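Local structure of A-type flavoprotein (Giardia intestinalis, 2Q9U) at residues 170-176 against 228-234; 311-317 against 345-350; 86-92 against 115-120. The protein probably reduces dioxygen to water as an oxygen-scavenging flavodiiron enzyme, passing electrons from a bound flavin mononucleotide to a mu-oxo-diiron centre. Residues are numbered along the deposited sequence.

Contact 1 (170-176 against 228-234); sequences NDGFGQH and SAHGVSW. With FEO (mu-oxo-diiron), chain G.
Two buried loops, each leaving a strand of one mixed sheet, run side by side, N170 CA nearest A229 and G174 nearest H230. Residues D171 to G174 form a type II turn, F173 taking positive phi. A229 N donates to N170 O (2.7 Å), and Q175 N to H230 O (3.2 Å). A CB on G174 would collide with D171 O.

Q175, chi1 near -16° between wells, curls its amide onto V232 like a peptide: V232 N gives to Q175 OE1 (2.8 Å) and Q175 NE2 to V232 O (2.9 Å). G231, at positive phi, leaves space for that OE1. W234 (m) sends NE1 to F173 O (2.9 Å), while F173 (m) makes an offset edge-to-face pair with its five-membered ring. S228 (t) sets OG 2.9 Å from N170 O and 3.0 Å from G172 O. H176 (m) turns its edge to the H230 ring face, centroids 4.8 Å apart.

D171 (m) bridges the irons, OD1 to FE1 and OD2 to FE2, both 2.0 Å; H230 (m) binds FE1 through NE2 (2.1 Å), and S40 holds its other nitrogen. From distant sequence positions, paired loops thus bring carboxylate and neutral imidazole to one metallo-beta-lactamase-like site.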
# COMPACT_ATOMS: atom_id res chain seq x y z
N ASN A 170 -2.71 28.46 14.88
CA ASN A 170 -3.46 27.64 13.91
C ASN A 170 -2.46 26.73 13.13
O ASN A 170 -1.66 26.05 13.77
CB ASN A 170 -4.35 28.56 13.03
CG ASN A 170 -5.29 27.80 12.12
OD1 ASN A 170 -5.11 27.77 10.91
ND2 ASN A 170 -6.31 27.18 12.71
N ASP A 171 -2.49 26.73 11.80
CA ASP A 171 -1.59 25.89 11.01
C ASP A 171 -0.13 26.25 11.29
O ASP A 171 0.79 25.39 11.27
CB ASP A 171 -1.85 26.04 9.51
CG ASP A 171 -3.00 25.16 8.99
OD1 ASP A 171 -3.37 24.11 9.59
OD2 ASP A 171 -3.52 25.54 7.92
N GLY A 172 0.11 27.54 11.55
CA GLY A 172 1.47 27.98 11.89
C GLY A 172 2.06 27.17 13.03
O GLY A 172 1.39 26.89 14.03
N PHE A 173 3.34 26.81 12.87
CA PHE A 173 4.09 26.04 13.88
C PHE A 173 3.58 24.62 14.07
O PHE A 173 3.97 23.93 15.00
CB PHE A 173 4.19 26.77 15.24
CG PHE A 173 4.95 28.06 15.16
CD1 PHE A 173 4.28 29.25 14.82
CD2 PHE A 173 6.31 28.08 15.40
CE1 PHE A 173 5.01 30.46 14.72
CE2 PHE A 173 7.05 29.28 15.31
CZ PHE A 173 6.38 30.46 14.97
N GLY A 174 2.72 24.18 13.14
CA GLY A 174 2.11 22.86 13.23
C GLY A 174 3.00 21.73 12.77
O GLY A 174 3.99 21.94 12.04
N GLN A 175 2.62 20.51 13.18
CA GLN A 175 3.21 19.30 12.59
C GLN A 175 2.10 18.25 12.60
O GLN A 175 1.27 18.18 13.53
CB GLN A 175 4.43 18.76 13.37
CG GLN A 175 5.09 19.72 14.40
CD GLN A 175 4.26 19.89 15.67
OE1 GLN A 175 3.86 18.90 16.31
NE2 GLN A 175 4.02 21.13 16.06
N HIS A 176 2.10 17.43 11.55
CA HIS A 176 1.16 16.31 11.49
C HIS A 176 1.75 15.20 12.35
O HIS A 176 2.58 14.36 11.91
CB HIS A 176 0.90 15.88 10.04
CG HIS A 176 0.12 16.89 9.26
ND1 HIS A 176 -1.09 17.40 9.68
CD2 HIS A 176 0.37 17.46 8.05
CE1 HIS A 176 -1.55 18.25 8.78
NE2 HIS A 176 -0.68 18.30 7.77
N SER A 228 -0.42 25.58 18.63
CA SER A 228 -0.68 25.35 17.22
C SER A 228 -1.94 24.50 17.05
O SER A 228 -2.36 23.84 17.98
CB SER A 228 0.52 24.61 16.60
OG SER A 228 0.27 24.37 15.21
N ALA A 229 -2.51 24.48 15.85
CA ALA A 229 -3.70 23.66 15.54
C ALA A 229 -3.37 22.24 15.03
O ALA A 229 -4.27 21.43 14.86
CB ALA A 229 -4.64 24.40 14.57
N HIS A 230 -2.09 21.93 14.84
CA HIS A 230 -1.66 20.56 14.49
C HIS A 230 -0.50 20.11 15.37
O HIS A 230 0.51 20.83 15.50
CB HIS A 230 -1.22 20.46 13.03
CG HIS A 230 -2.32 20.63 12.04
ND1 HIS A 230 -3.34 19.72 11.89
CD2 HIS A 230 -2.53 21.59 11.11
CE1 HIS A 230 -4.16 20.14 10.93
NE2 HIS A 230 -3.68 21.27 10.45
N GLY A 231 -0.64 18.93 15.98
CA GLY A 231 0.49 18.31 16.66
C GLY A 231 0.74 18.94 18.02
O GLY A 231 -0.22 19.25 18.73
N VAL A 232 2.01 19.12 18.37
CA VAL A 232 2.36 19.63 19.69
C VAL A 232 2.56 21.14 19.67
O VAL A 232 2.79 21.76 18.61
CB VAL A 232 3.60 18.92 20.32
CG1 VAL A 232 3.32 17.45 20.51
CG2 VAL A 232 4.85 19.13 19.46
N SER A 233 2.45 21.72 20.86
CA SER A 233 2.61 23.16 21.04
C SER A 233 3.97 23.46 21.66
O SER A 233 4.72 22.55 22.05
CB SER A 233 1.46 23.68 21.91
OG SER A 233 0.27 23.62 21.16
N TRP A 234 4.30 24.75 21.73
CA TRP A 234 5.66 25.20 21.94
C TRP A 234 5.79 26.13 23.15
O TRP A 234 4.95 27.05 23.37
CB TRP A 234 6.18 25.95 20.69
CG TRP A 234 6.12 25.15 19.43
CD1 TRP A 234 5.08 25.10 18.51
CD2 TRP A 234 7.13 24.25 18.94
NE1 TRP A 234 5.40 24.22 17.50
CE2 TRP A 234 6.64 23.69 17.74
CE3 TRP A 234 8.39 23.87 19.42
CZ2 TRP A 234 7.39 22.78 16.98
CZ3 TRP A 234 9.14 22.92 18.67
CH2 TRP A 234 8.63 22.41 17.47
FE1 FEO G . -4.61 22.59 9.08
FE2 FEO G . -4.75 24.82 6.45
O FEO G . -5.57 23.54 7.82

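Contact 2 (311-317 against 345-350); sequences VAFASPT and FAFGAF. With FMN (flavin mononucleotide), chain F.
F347, F345 and A314 bury the most surface where strand 311-314 runs parallel to strand 345-350, the axes 4.7 Å apart at closest approach and crossing at -27°. The register pairs A312 with F345, F313 with A346 and A314 with F347. F345 N donates to V311 O (3.0 Å) and F313 N to F345 O (2.9 Å); weaker bonds follow from F347 N to F313 O (3.3 Å) and S315 N to F347 O (3.4 Å).

F347 adopts chi1 p, which swings its ring back over the neighbouring strand. A314 CB sits 3.5 Å from the ring centroid, 12° off the normal, a close CH-pi contact that the small alanine suits. F345, on the same face, is t: its CB lies 4.1 Å from A312 CB, but its ring leads away toward I378 and Y373.

These strands and helix 324-336 between them form a beta-alpha-beta unit of the flavodoxin-like parallel sheet, in which the loops at the C-terminal strand ends hold the flavin. F313 and A346 point to the other face, against I360 of helix 356-367.

Beyond strand 311-314, T317 N donates to A349 O (3.2 Å). G348, at phi 165°, has no CB, which would strike S315 O. T317 O accepts a hydrogen bond from FMN O2' (2.9 Å), while P316 CB and A349 CB approach FMN O5' at 3.3 and 3.4 Å.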
# COMPACT_ATOMS: atom_id res chain seq x y z
N VAL A 311 20.32 19.36 -5.76
CA VAL A 311 19.48 18.18 -6.08
C VAL A 311 19.84 17.57 -7.44
O VAL A 311 20.43 18.23 -8.31
CB VAL A 311 17.95 18.51 -6.06
CG1 VAL A 311 17.51 18.95 -4.67
CG2 VAL A 311 17.55 19.58 -7.14
N ALA A 312 19.47 16.31 -7.60
CA ALA A 312 19.45 15.69 -8.93
C ALA A 312 18.13 14.94 -9.15
O ALA A 312 17.58 14.35 -8.21
CB ALA A 312 20.66 14.74 -9.11
N PHE A 313 17.61 15.02 -10.38
CA PHE A 313 16.44 14.25 -10.78
C PHE A 313 16.78 13.36 -11.96
O PHE A 313 17.47 13.77 -12.92
CB PHE A 313 15.29 15.18 -11.15
CG PHE A 313 14.54 15.73 -9.96
CD1 PHE A 313 15.13 16.71 -9.14
CD2 PHE A 313 13.27 15.27 -9.64
CE1 PHE A 313 14.46 17.24 -8.03
CE2 PHE A 313 12.57 15.82 -8.54
CZ PHE A 313 13.17 16.79 -7.72
N ALA A 314 16.27 12.14 -11.91
CA ALA A 314 16.66 11.15 -12.90
C ALA A 314 15.50 10.24 -13.25
O ALA A 314 14.66 9.96 -12.42
CB ALA A 314 17.83 10.33 -12.40
N SER A 315 15.50 9.80 -14.50
CA SER A 315 14.50 8.84 -14.99
C SER A 315 15.00 8.23 -16.30
O SER A 315 15.60 8.94 -17.11
CB SER A 315 13.17 9.57 -15.28
OG SER A 315 12.24 8.74 -15.93
N PRO A 316 14.72 6.92 -16.52
CA PRO A 316 14.81 6.45 -17.91
C PRO A 316 13.74 7.05 -18.78
O PRO A 316 12.73 7.60 -18.28
CB PRO A 316 14.62 4.92 -17.77
CG PRO A 316 13.83 4.74 -16.53
CD PRO A 316 14.36 5.84 -15.59
N THR A 317 13.96 6.99 -20.10
CA THR A 317 12.93 7.40 -21.04
C THR A 317 11.85 6.31 -21.08
O THR A 317 12.12 5.13 -21.31
CB THR A 317 13.51 7.69 -22.45
OG1 THR A 317 14.38 8.85 -22.37
CG2 THR A 317 12.39 8.01 -23.45
N PHE A 345 20.87 18.85 -11.18
CA PHE A 345 21.50 18.00 -12.19
C PHE A 345 20.47 16.95 -12.62
O PHE A 345 19.54 16.63 -11.86
CB PHE A 345 22.74 17.34 -11.58
CG PHE A 345 23.58 16.60 -12.57
CD1 PHE A 345 24.32 17.30 -13.54
CD2 PHE A 345 23.68 15.22 -12.51
CE1 PHE A 345 25.13 16.62 -14.47
CE2 PHE A 345 24.48 14.51 -13.43
CZ PHE A 345 25.21 15.21 -14.42
N ALA A 346 20.60 16.46 -13.85
CA ALA A 346 19.68 15.42 -14.35
C ALA A 346 20.46 14.33 -15.08
O ALA A 346 21.48 14.61 -15.70
CB ALA A 346 18.60 16.02 -15.27
N PHE A 347 19.99 13.09 -14.99
CA PHE A 347 20.64 12.00 -15.73
C PHE A 347 19.64 10.87 -15.97
O PHE A 347 18.56 10.89 -15.42
CB PHE A 347 21.88 11.47 -14.98
CG PHE A 347 21.59 10.97 -13.58
CD1 PHE A 347 21.51 11.86 -12.50
CD2 PHE A 347 21.40 9.60 -13.35
CE1 PHE A 347 21.22 11.40 -11.21
CE2 PHE A 347 21.12 9.13 -12.03
CZ PHE A 347 21.06 10.03 -10.97
N GLY A 348 20.00 9.90 -16.81
CA GLY A 348 19.09 8.79 -17.04
C GLY A 348 19.44 7.96 -18.24
O GLY A 348 20.11 8.44 -19.15
N ALA A 349 18.97 6.72 -18.22
CA ALA A 349 19.14 5.78 -19.33
C ALA A 349 18.13 6.03 -20.44
O ALA A 349 17.09 6.65 -20.24
CB ALA A 349 19.02 4.34 -18.80
N PHE A 350 18.42 5.53 -21.64
CA PHE A 350 17.41 5.47 -22.69
C PHE A 350 17.73 4.28 -23.58
O PHE A 350 18.83 3.71 -23.51
CB PHE A 350 17.34 6.78 -23.50
CG PHE A 350 18.60 7.09 -24.28
CD1 PHE A 350 19.66 7.76 -23.68
CD2 PHE A 350 18.74 6.67 -25.60
CE1 PHE A 350 20.85 8.04 -24.40
CE2 PHE A 350 19.92 6.94 -26.34
CZ PHE A 350 20.97 7.62 -25.73
N1 FMN F . 13.62 4.09 -24.55
C2 FMN F . 13.52 5.18 -25.36
O2 FMN F . 14.55 5.71 -25.80
N3 FMN F . 12.28 5.67 -25.70
C4 FMN F . 11.11 5.10 -25.21
O4 FMN F . 10.05 5.67 -25.45
C4A FMN F . 11.21 3.98 -24.36
N5 FMN F . 10.08 3.34 -23.86
C5A FMN F . 10.24 2.23 -23.03
C6 FMN F . 9.12 1.57 -22.52
C7 FMN F . 9.26 0.45 -21.68
C7M FMN F . 8.02 -0.33 -21.32
C8 FMN F . 10.53 -0.03 -21.36
C8M FMN F . 10.73 -1.16 -20.38
C9 FMN F . 11.65 0.62 -21.88
C9A FMN F . 11.52 1.74 -22.71
N10 FMN F . 12.64 2.39 -23.22
C10 FMN F . 12.49 3.48 -24.05
C1' FMN F . 14.03 1.93 -22.91
C2' FMN F . 14.48 2.32 -21.50
O2' FMN F . 14.65 3.73 -21.36
C3' FMN F . 15.75 1.50 -21.23
O3' FMN F . 15.34 0.16 -21.00
C4' FMN F . 16.57 1.97 -20.05
O4' FMN F . 17.83 1.30 -20.06
C5' FMN F . 15.88 1.66 -18.73
O5' FMN F . 16.58 2.31 -17.68
P FMN F . 16.55 1.67 -16.23
O1P FMN F . 17.03 2.76 -15.28
O2P FMN F . 15.13 1.27 -15.95
O3P FMN F . 17.45 0.45 -16.13

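Contact 3 (86-92 against 115-120); sequences AEGDHAS and HLKILY. With FEO (mu-oxo-diiron), chain G.
A86 is the knob of this contact and Y120 the plate beside it. Segment 86-92 is a loop, and 115-120 is the C-terminal part of helix 110-120; their CA atoms come closest at A86 and L116, 5.4 Å apart. The CB of A86 points into the shallow hollow between H115 and L116, lying 3.6 Å from H115 CB and 4.0 Å from L116 CD2, with L119 CD1 at its edge, 4.4 Å away. Alanine, a bare CB, suits so shallow a hollow.

One turn on from L116, Y120 (chi1 m) lays its ring into the bend of the loop. A91 CB packs on Y120 CE2 (3.5 Å) and also touches L116 CD2 (3.9 Å), filling the notch between leucine and tyrosine. S92 CB lies on the same side of the ring plane, 3.8 Å from Y120 CE1. Y120 OH donates to A86 O (2.9 Å), although the crowded hydroxyl is less surely placed. S92 (p) turns OG back to G88 O (3.0 Å); OG is also hydrogen-bonded with Y59 N.

The opposite flank of the loop carries the metal ligands: E87 OE1 on FE2 (2.1 Å), E87 OE2 being hydrogen-bonded to Y267 of the second subunit, and D89 OD2 (2.1 Å) and H90 NE2 (2.2 Å) on FE1. This is the H-x-E-x-D-H motif of flavodiiron proteins, starting at H85.

Helix 110-120 thus backs the iron-binding loop that follows strand 80-82, L116 also resting on W127 of strand 127-129, while F382 of the second subunit packs against H115 and L119.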
# COMPACT_ATOMS: atom_id res chain seq x y z
N ALA A 86 -10.48 28.76 7.60
CA ALA A 86 -11.74 28.15 7.21
C ALA A 86 -11.56 26.73 6.65
O ALA A 86 -12.55 26.06 6.33
CB ALA A 86 -12.46 29.03 6.18
N GLU A 87 -10.31 26.27 6.51
CA GLU A 87 -10.06 24.93 5.98
C GLU A 87 -10.76 23.86 6.82
O GLU A 87 -10.86 23.98 8.07
CB GLU A 87 -8.55 24.64 5.81
CG GLU A 87 -8.27 23.46 4.85
CD GLU A 87 -6.81 23.19 4.69
OE1 GLU A 87 -6.02 24.14 4.89
OE2 GLU A 87 -6.46 22.02 4.40
N GLY A 88 -11.28 22.83 6.15
CA GLY A 88 -12.09 21.77 6.78
C GLY A 88 -11.50 21.11 8.02
O GLY A 88 -12.23 20.77 8.95
N ASP A 89 -10.19 20.92 8.05
CA ASP A 89 -9.56 20.28 9.20
C ASP A 89 -9.75 21.04 10.51
O ASP A 89 -9.71 20.43 11.57
CB ASP A 89 -8.10 19.91 8.95
CG ASP A 89 -7.23 21.09 8.50
OD1 ASP A 89 -7.72 21.97 7.77
OD2 ASP A 89 -6.04 21.11 8.86
N HIS A 90 -9.96 22.36 10.45
CA HIS A 90 -10.25 23.13 11.68
C HIS A 90 -11.65 23.69 11.72
O HIS A 90 -11.96 24.50 12.59
CB HIS A 90 -9.28 24.31 11.76
CG HIS A 90 -7.88 23.90 11.49
ND1 HIS A 90 -7.16 23.16 12.40
CD2 HIS A 90 -7.11 24.01 10.39
CE1 HIS A 90 -5.99 22.85 11.87
NE2 HIS A 90 -5.93 23.37 10.66
N ALA A 91 -12.50 23.32 10.76
CA ALA A 91 -13.75 24.07 10.61
C ALA A 91 -14.98 23.26 10.26
O ALA A 91 -16.10 23.71 10.52
CB ALA A 91 -13.55 25.26 9.59
N SER A 92 -14.81 22.07 9.66
CA SER A 92 -15.95 21.45 9.01
C SER A 92 -17.03 20.92 9.96
O SER A 92 -18.20 20.74 9.53
CB SER A 92 -15.53 20.38 8.00
OG SER A 92 -14.80 19.34 8.61
N HIS A 115 -15.36 32.72 3.60
CA HIS A 115 -14.99 31.34 3.28
C HIS A 115 -15.79 30.33 4.12
O HIS A 115 -16.26 29.32 3.58
CB HIS A 115 -13.46 31.12 3.40
CG HIS A 115 -12.66 31.84 2.35
ND1 HIS A 115 -11.28 31.94 2.41
CD2 HIS A 115 -13.03 32.52 1.23
CE1 HIS A 115 -10.85 32.65 1.38
NE2 HIS A 115 -11.89 33.01 0.65
N LEU A 116 -15.96 30.60 5.42
CA LEU A 116 -16.79 29.75 6.27
C LEU A 116 -18.23 29.62 5.74
O LEU A 116 -18.82 28.54 5.71
CB LEU A 116 -16.84 30.29 7.73
CG LEU A 116 -15.59 30.12 8.59
CD1 LEU A 116 -15.70 30.97 9.89
CD2 LEU A 116 -15.32 28.65 8.90
N LYS A 117 -18.81 30.75 5.35
CA LYS A 117 -20.17 30.71 4.81
C LYS A 117 -20.27 29.92 3.50
O LYS A 117 -21.21 29.15 3.31
CB LYS A 117 -20.72 32.12 4.62
CG LYS A 117 -21.13 32.86 5.86
CD LYS A 117 -21.48 34.30 5.44
CE LYS A 117 -21.88 35.16 6.60
NZ LYS A 117 -22.30 36.54 6.16
N ILE A 118 -19.29 30.07 2.61
CA ILE A 118 -19.34 29.36 1.31
C ILE A 118 -19.16 27.86 1.50
O ILE A 118 -19.86 27.04 0.87
CB ILE A 118 -18.26 29.88 0.33
CG1 ILE A 118 -18.62 31.29 -0.14
CG2 ILE A 118 -18.21 28.98 -0.92
CD1 ILE A 118 -17.53 31.96 -0.92
N LEU A 119 -18.29 27.49 2.42
CA LEU A 119 -18.01 26.11 2.69
C LEU A 119 -19.09 25.40 3.50
O LEU A 119 -19.29 24.26 3.36
CB LEU A 119 -16.66 25.96 3.36
CG LEU A 119 -15.50 26.21 2.42
CD1 LEU A 119 -14.22 26.40 3.11
CD2 LEU A 119 -15.43 25.13 1.37
N TYR A 120 -19.73 26.13 4.37
CA TYR A 120 -20.32 25.45 5.52
C TYR A 120 -21.73 25.94 5.80
O TYR A 120 -22.49 25.31 6.53
CB TYR A 120 -19.44 25.64 6.76
CG TYR A 120 -18.03 25.13 6.60
CD1 TYR A 120 -17.79 23.86 6.09
CD2 TYR A 120 -16.94 25.91 6.96
CE1 TYR A 120 -16.50 23.38 5.95
CE2 TYR A 120 -15.65 25.44 6.82
CZ TYR A 120 -15.43 24.17 6.31
OH TYR A 120 -14.15 23.70 6.17
FE1 FEO G . -4.61 22.59 9.08
FE2 FEO G . -4.75 24.82 6.45
O FEO G . -5.57 23.54 7.82

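How the contacts relate
Along the chain contact 3 comes first, then contact 1, then contact 2, each closing before the next opens. Contacts 3 and 1 share the metallo-beta-lactamase-like domain, their centres 18 Å apart, and meet at the diiron site: contact 3 sets the loop after strand 80-82 against helix 110-120, beside one mixed sheet, and contact 1 joins two loops that follow strands of the other. Contact 2 belongs to the flavodoxin-like domain, with its centre 37 Å from contact 1 and 42 Å from contact 3. Within one chain flavin and irons are therefore far apart; Y267 of the second subunit is hydrogen-bonded to E87, and an FMN touches E87, consistent with electron transfer between subunits.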